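Local coordinates for periplasmic solute binding protein (Pectobacterium atrosepticum, PDB 4RY1) that probably captures a sugar in the periplasm and delivers it to an ABC-type transporter, at residues 200-205 against 396-401; 72-77 against 102-107. All coordinates share one frame; numbering follows the deposited sequence.

Contact 1: 200-205 against 396-401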
loop_
_atom_site.group_PDB
_atom_site.type_symbol
_atom_site.label_atom_id
_atom_site.label_comp_id
_atom_site.label_asym_id
_atom_site.label_seq_id
_atom_site.Cartn_x
_atom_site.Cartn_y
_atom_site.Cartn_z
ATOM N N ASP A 200 9.954 -5.397 -25.405
ATOM C CA ASP A 200 8.984 -4.430 -25.956
ATOM C C ASP A 200 7.960 -3.917 -24.943
ATOM O O ASP A 200 7.602 -2.735 -24.927
ATOM C CB ASP A 200 8.269 -5.025 -27.172
ATOM C CG ASP A 200 9.107 -4.943 -28.439
ATOM O OD1 ASP A 200 10.267 -4.465 -28.367
ATOM O OD2 ASP A 200 8.611 -5.373 -29.502
ATOM N N GLN A 201 7.497 -4.805 -24.086
ATOM C CA GLN A 201 6.544 -4.419 -23.039
ATOM C C GLN A 201 7.141 -3.509 -21.950
ATOM O O GLN A 201 6.475 -2.597 -21.466
ATOM C CB GLN A 201 5.915 -5.665 -22.440
ATOM C CG GLN A 201 4.928 -6.288 -23.408
ATOM C CD GLN A 201 4.414 -7.640 -22.952
ATOM O OE1 GLN A 201 5.166 -8.455 -22.400
ATOM N NE2 GLN A 201 3.141 -7.895 -23.210
ATOM N N VAL A 202 8.391 -3.749 -21.599
ATOM C CA VAL A 202 9.128 -2.861 -20.675
ATOM C C VAL A 202 9.272 -1.475 -21.322
ATOM O O VAL A 202 9.096 -0.454 -20.671
ATOM C CB VAL A 202 10.483 -3.431 -20.255
ATOM C CG1 VAL A 202 11.206 -2.457 -19.356
ATOM C CG2 VAL A 202 10.276 -4.762 -19.527
ATOM N N ARG A 203 9.579 -1.428 -22.612
ATOM C CA ARG A 203 9.551 -0.129 -23.325
ATOM C C ARG A 203 8.217 0.608 -23.284
ATOM O O ARG A 203 8.165 1.827 -23.125
ATOM C CB ARG A 203 9.936 -0.313 -24.772
ATOM C CG ARG A 203 11.407 -0.525 -24.911
ATOM C CD ARG A 203 11.740 -1.005 -26.308
ATOM N NE ARG A 203 13.163 -1.290 -26.408
ATOM C CZ ARG A 203 13.801 -1.495 -27.554
ATOM N NH1 ARG A 203 13.145 -1.463 -28.709
ATOM N NH2 ARG A 203 15.104 -1.742 -27.546
ATOM N N GLU A 204 7.151 -0.153 -23.461
ATOM C CA GLU A 204 5.793 0.347 -23.407
ATOM C C GLU A 204 5.486 0.900 -22.012
ATOM O O GLU A 204 4.805 1.910 -21.886
ATOM C CB GLU A 204 4.812 -0.765 -23.794
ATOM C CG GLU A 204 3.351 -0.347 -23.797
ATOM C CD GLU A 204 2.427 -1.398 -24.379
ATOM O OE1 GLU A 204 2.888 -2.540 -24.602
ATOM O OE2 GLU A 204 1.228 -1.091 -24.545
ATOM N N LEU A 205 6.021 0.240 -20.982
ATOM C CA LEU A 205 5.830 0.658 -19.584
ATOM C C LEU A 205 6.495 2.012 -19.349
ATOM O O LEU A 205 5.876 2.937 -18.798
ATOM C CB LEU A 205 6.396 -0.393 -18.620
ATOM C CG LEU A 205 6.399 -0.006 -17.138
ATOM C CD1 LEU A 205 4.990 0.072 -16.577
ATOM C CD2 LEU A 205 7.265 -0.993 -16.373
ATOM N N ASP A 396 15.544 -0.962 -21.539
ATOM C CA ASP A 396 16.323 -2.190 -21.665
ATOM C C ASP A 396 17.281 -2.368 -20.464
ATOM O O ASP A 396 17.492 -3.482 -19.989
ATOM C CB ASP A 396 17.136 -2.204 -22.963
ATOM C CG ASP A 396 16.279 -2.162 -24.230
ATOM O OD1 ASP A 396 15.033 -2.233 -24.188
ATOM O OD2 ASP A 396 16.891 -2.055 -25.319
ATOM N N ASP A 397 17.888 -1.275 -20.009
ATOM C CA ASP A 397 18.781 -1.321 -18.841
ATOM C C ASP A 397 18.013 -1.638 -17.559
ATOM O O ASP A 397 18.513 -2.350 -16.686
ATOM C CB ASP A 397 19.554 -0.017 -18.655
ATOM C CG ASP A 397 20.605 0.207 -19.739
ATOM O OD1 ASP A 397 20.748 -0.634 -20.663
ATOM O OD2 ASP A 397 21.300 1.236 -19.656
ATOM N N PHE A 398 16.803 -1.103 -17.458
ATOM C CA PHE A 398 15.942 -1.448 -16.325
ATOM C C PHE A 398 15.681 -2.962 -16.338
ATOM O O PHE A 398 15.814 -3.632 -15.323
ATOM C CB PHE A 398 14.624 -0.665 -16.318
ATOM C CG PHE A 398 13.641 -1.171 -15.295
ATOM C CD1 PHE A 398 13.736 -0.775 -13.959
ATOM C CD2 PHE A 398 12.652 -2.064 -15.656
ATOM C CE1 PHE A 398 12.851 -1.267 -13.007
ATOM C CE2 PHE A 398 11.768 -2.553 -14.714
ATOM C CZ PHE A 398 11.860 -2.149 -13.389
ATOM N N LEU A 399 15.341 -3.494 -17.499
ATOM C CA LEU A 399 15.044 -4.924 -17.609
ATOM C C LEU A 399 16.207 -5.819 -17.149
ATOM O O LEU A 399 16.001 -6.742 -16.382
ATOM C CB LEU A 399 14.635 -5.256 -19.039
ATOM C CG LEU A 399 14.427 -6.739 -19.350
ATOM C CD1 LEU A 399 13.369 -7.351 -18.439
ATOM C CD2 LEU A 399 14.036 -6.880 -20.815
ATOM N N SER A 400 17.413 -5.554 -17.637
ATOM C CA SER A 400 18.584 -6.358 -17.249
ATOM C C SER A 400 18.897 -6.215 -15.749
ATOM O O SER A 400 19.169 -7.198 -15.070
ATOM C CB SER A 400 19.809 -6.016 -18.120
ATOM O OG SER A 400 20.036 -4.624 -18.180
ATOM N N GLY A 401 18.837 -4.992 -15.230
ATOM C CA GLY A 401 19.143 -4.770 -13.808
ATOM C C GLY A 401 18.074 -5.372 -12.894
ATOM O O GLY A 401 18.371 -5.961 -11.838
#
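Arg203 reaches across to Asp396 and holds its carboxylate side-on, with one nitrogen to each oxygen. NH2 of Arg203 donates to OD2 of Asp396 over 2.9 Å, a nearly straight bond to the syn lone pair, while NE of Arg203 donates to OD1 of Asp396 at 3.1 Å, in a more bent bond on the syn side, somewhat out of the carboxylate plane. The two flat groups lie 16° apart, close to the coplanar geometry that lets a guanidinium match both oxygens at once. An extended chain from CG to NE carries the charge from one helix to the other.

Beside this pair the contact turns apolar. Val202, whose two methyls can serve two neighbours, sets CG1 at the ring edge of Phe398, 4.0 Å from its CD2, and turns CG2 to CD1 of Leu399 at 4.2 Å. With CG anti to the backbone N (chi1 171°), the buried ring of Phe398 turns its edge to Val202; Phe206 meets it edge-to-face, and Leu376 and Trp377 of helix 371-385 touch it. Ile195 touches both Val202 and Leu399.

The segment axes approach to 9.4 Å at 118°, a steep helix-helix packing within an alpha-helical part of the solute-binding protein fold, with a salt bridge at the margin of a hydrophobic seam.

Contact 2: 72-77 against 102-107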
loop_
_atom_site.group_PDB
_atom_site.type_symbol
_atom_site.label_atom_id
_atom_site.label_comp_id
_atom_site.label_asym_id
_atom_site.label_seq_id
_atom_site.Cartn_x
_atom_site.Cartn_y
_atom_site.Cartn_z
ATOM N N PHE A 72 11.595 -12.528 5.016
ATOM C CA PHE A 72 11.556 -13.148 6.341
ATOM C C PHE A 72 11.096 -14.601 6.379
ATOM O O PHE A 72 11.408 -15.333 7.340
ATOM C CB PHE A 72 10.696 -12.297 7.285
ATOM C CG PHE A 72 11.301 -10.951 7.612
ATOM C CD1 PHE A 72 12.603 -10.857 8.076
ATOM C CD2 PHE A 72 10.571 -9.780 7.442
ATOM C CE1 PHE A 72 13.163 -9.626 8.371
ATOM C CE2 PHE A 72 11.108 -8.549 7.748
ATOM C CZ PHE A 72 12.423 -8.473 8.209
ATOM N N SER A 73 10.294 -14.996 5.390
ATOM C CA SER A 73 9.642 -16.311 5.404
ATOM C C SER A 73 9.985 -17.223 4.226
ATOM O O SER A 73 10.291 -18.382 4.430
ATOM C CB SER A 73 8.119 -16.147 5.500
ATOM O OG SER A 73 7.754 -15.420 6.672
ATOM N N ARG A 74 9.896 -16.732 2.998
ATOM C CA ARG A 74 10.265 -17.581 1.856
ATOM C C ARG A 74 11.755 -17.897 1.880
ATOM O O ARG A 74 12.172 -19.031 1.661
ATOM C CB ARG A 74 9.926 -16.911 0.538
ATOM C CG ARG A 74 8.461 -16.608 0.351
ATOM C CD ARG A 74 8.186 -16.263 -1.092
ATOM N NE ARG A 74 6.838 -15.740 -1.273
ATOM C CZ ARG A 74 6.237 -15.594 -2.449
ATOM N NH1 ARG A 74 6.856 -15.963 -3.570
ATOM N NH2 ARG A 74 5.014 -15.075 -2.514
ATOM N N ASN A 75 12.520 -16.876 2.219
ATOM C CA ASN A 75 13.979 -16.913 2.223
ATOM C C ASN A 75 14.625 -16.673 3.581
ATOM O O ASN A 75 15.801 -16.325 3.688
ATOM C CB ASN A 75 14.460 -15.961 1.156
ATOM C CG ASN A 75 13.835 -16.297 -0.180
ATOM O OD1 ASN A 75 13.826 -17.460 -0.591
ATOM N ND2 ASN A 75 13.307 -15.333 -0.841
ATOM N N GLY A 76 13.838 -16.919 4.617
ATOM C CA GLY A 76 14.277 -16.788 5.999
ATOM C C GLY A 76 13.685 -17.866 6.880
ATOM O O GLY A 76 13.175 -18.851 6.394
ATOM N N ASP A 77 13.770 -17.646 8.191
ATOM C CA ASP A 77 13.350 -18.623 9.191
ATOM C C ASP A 77 11.839 -18.713 9.324
ATOM O O ASP A 77 11.329 -19.684 9.863
ATOM C CB ASP A 77 13.884 -18.263 10.578
ATOM C CG ASP A 77 15.397 -18.283 10.665
ATOM O OD1 ASP A 77 16.046 -19.036 9.906
ATOM O OD2 ASP A 77 15.950 -17.566 11.539
ATOM N N ALA A 102 -1.021 -14.694 3.095
ATOM C CA ALA A 102 0.061 -14.743 4.105
ATOM C C ALA A 102 0.591 -16.150 4.380
ATOM O O ALA A 102 1.400 -16.346 5.292
ATOM C CB ALA A 102 -0.395 -14.093 5.405
ATOM N N ASP A 103 0.134 -17.116 3.585
ATOM C CA ASP A 103 0.613 -18.489 3.694
ATOM C C ASP A 103 1.947 -18.619 2.984
ATOM O O ASP A 103 2.124 -18.092 1.913
ATOM C CB ASP A 103 -0.355 -19.469 3.038
ATOM C CG ASP A 103 0.105 -20.890 3.158
ATOM O OD1 ASP A 103 -0.019 -21.432 4.266
ATOM O OD2 ASP A 103 0.624 -21.454 2.165
ATOM N N VAL A 104 2.869 -19.331 3.618
ATOM C CA VAL A 104 4.108 -19.788 2.976
ATOM C C VAL A 104 4.219 -21.276 3.261
ATOM O O VAL A 104 4.387 -21.696 4.406
ATOM C CB VAL A 104 5.384 -19.039 3.425
ATOM C CG1 VAL A 104 6.635 -19.638 2.769
ATOM C CG2 VAL A 104 5.283 -17.560 3.091
ATOM N N LYS A 105 4.133 -22.056 2.192
ATOM C CA LYS A 105 4.258 -23.519 2.264
ATOM C C LYS A 105 3.367 -24.161 3.320
ATOM O O LYS A 105 3.767 -25.104 4.012
ATOM C CB LYS A 105 5.714 -23.895 2.468
ATOM C CG LYS A 105 6.539 -23.472 1.267
ATOM C CD LYS A 105 7.708 -24.404 1.059
ATOM C CE LYS A 105 8.999 -23.803 1.565
ATOM N NZ LYS A 105 9.555 -22.944 0.465
ATOM N N GLY A 106 2.146 -23.651 3.425
ATOM C CA GLY A 106 1.175 -24.215 4.358
ATOM C C GLY A 106 1.143 -23.607 5.748
ATOM O O GLY A 106 0.209 -23.873 6.494
ATOM N N LYS A 107 2.151 -22.794 6.088
ATOM C CA LYS A 107 2.251 -22.172 7.407
ATOM C C LYS A 107 1.837 -20.707 7.317
ATOM O O LYS A 107 2.330 -19.963 6.477
ATOM C CB LYS A 107 3.672 -22.264 7.907
ATOM C CG LYS A 107 4.134 -23.707 8.055
ATOM C CD LYS A 107 5.428 -23.813 8.817
ATOM C CE LYS A 107 5.846 -25.267 9.010
ATOM N NZ LYS A 107 6.452 -25.821 7.772
HETATM O O HOH W 1 10.093 -21.045 2.937
#
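Val104 points its branched side chain at the last turn of helix 69-74 and divides its two methyls between successive residues there. CG2 of Val104 rests 4.0 Å from CB of Ser73, whereas CG1 of Val104 lies 4.3 Å from both CA and CG of Arg74. With CG1 anti to the backbone N (chi1 177°), both methyls face the helix, and a beta-branched residue suits a strand position, where it gives a compact apolar surface. Ser73 offers its methylene to the valine and sends its hydroxyl elsewhere, to NE2 of Gln109; a small polar residue can thus serve both needs in a buried place. Arg74 contributes its CA and the first methylenes of its chain, while the extended remainder takes the guanidinium to a salt bridge with Glu190.

No direct hydrogen bond joins the two segments. A water donates to O of Ser73 at 3.1 Å and accepts a weak bond from NZ of Lys105 at 3.2 Å; Lys105 has two conformers, so this second bond is doubtful.

Val104 is presented by a tight type I' turn from Val104 to Lys107, closed by paired backbone bonds between these two residues. Lys105 and Gly106 form its corner with positive phi, which glycine adopts easily at 91°. Asp103, just before the turn, accepts at OD2 from N of Gly106 at 3.0 Å, an Asx motif.

The turn connects strands 103-104 and 107-123 as the two arms of a tight beta-hairpin in the mixed sheet, and its valine also touches Gln109. Helix 69-74 ends in a wider pi-type turn, with Phe72 packed on helix 45-55 through Leu46, Ser50 and Ile53, so the contact joins this helix end to the hairpin of the sheet.

In the fold
Both contacts are only partly buried and lie well away from the chain centre, with their own centres about 30 Å apart and their nearest atoms about 15 Å apart, and they share no helix or strand. Contact 1 brings together helices 199-214 and 391-409, distant in sequence, whereas contact 2 is more local and sets a helix end against a hairpin of the mixed sheet. Contact 1 buries more surface, 246 against 131 Å², and combines a direct salt bridge with aliphatic and aromatic packing. In contact 2 the meeting is apolar, with at most a weak, water-mediated polar link, and the charge of its arginine is matched outside the pair of segments. Along the chain, contact 2 closes before contact 1 opens.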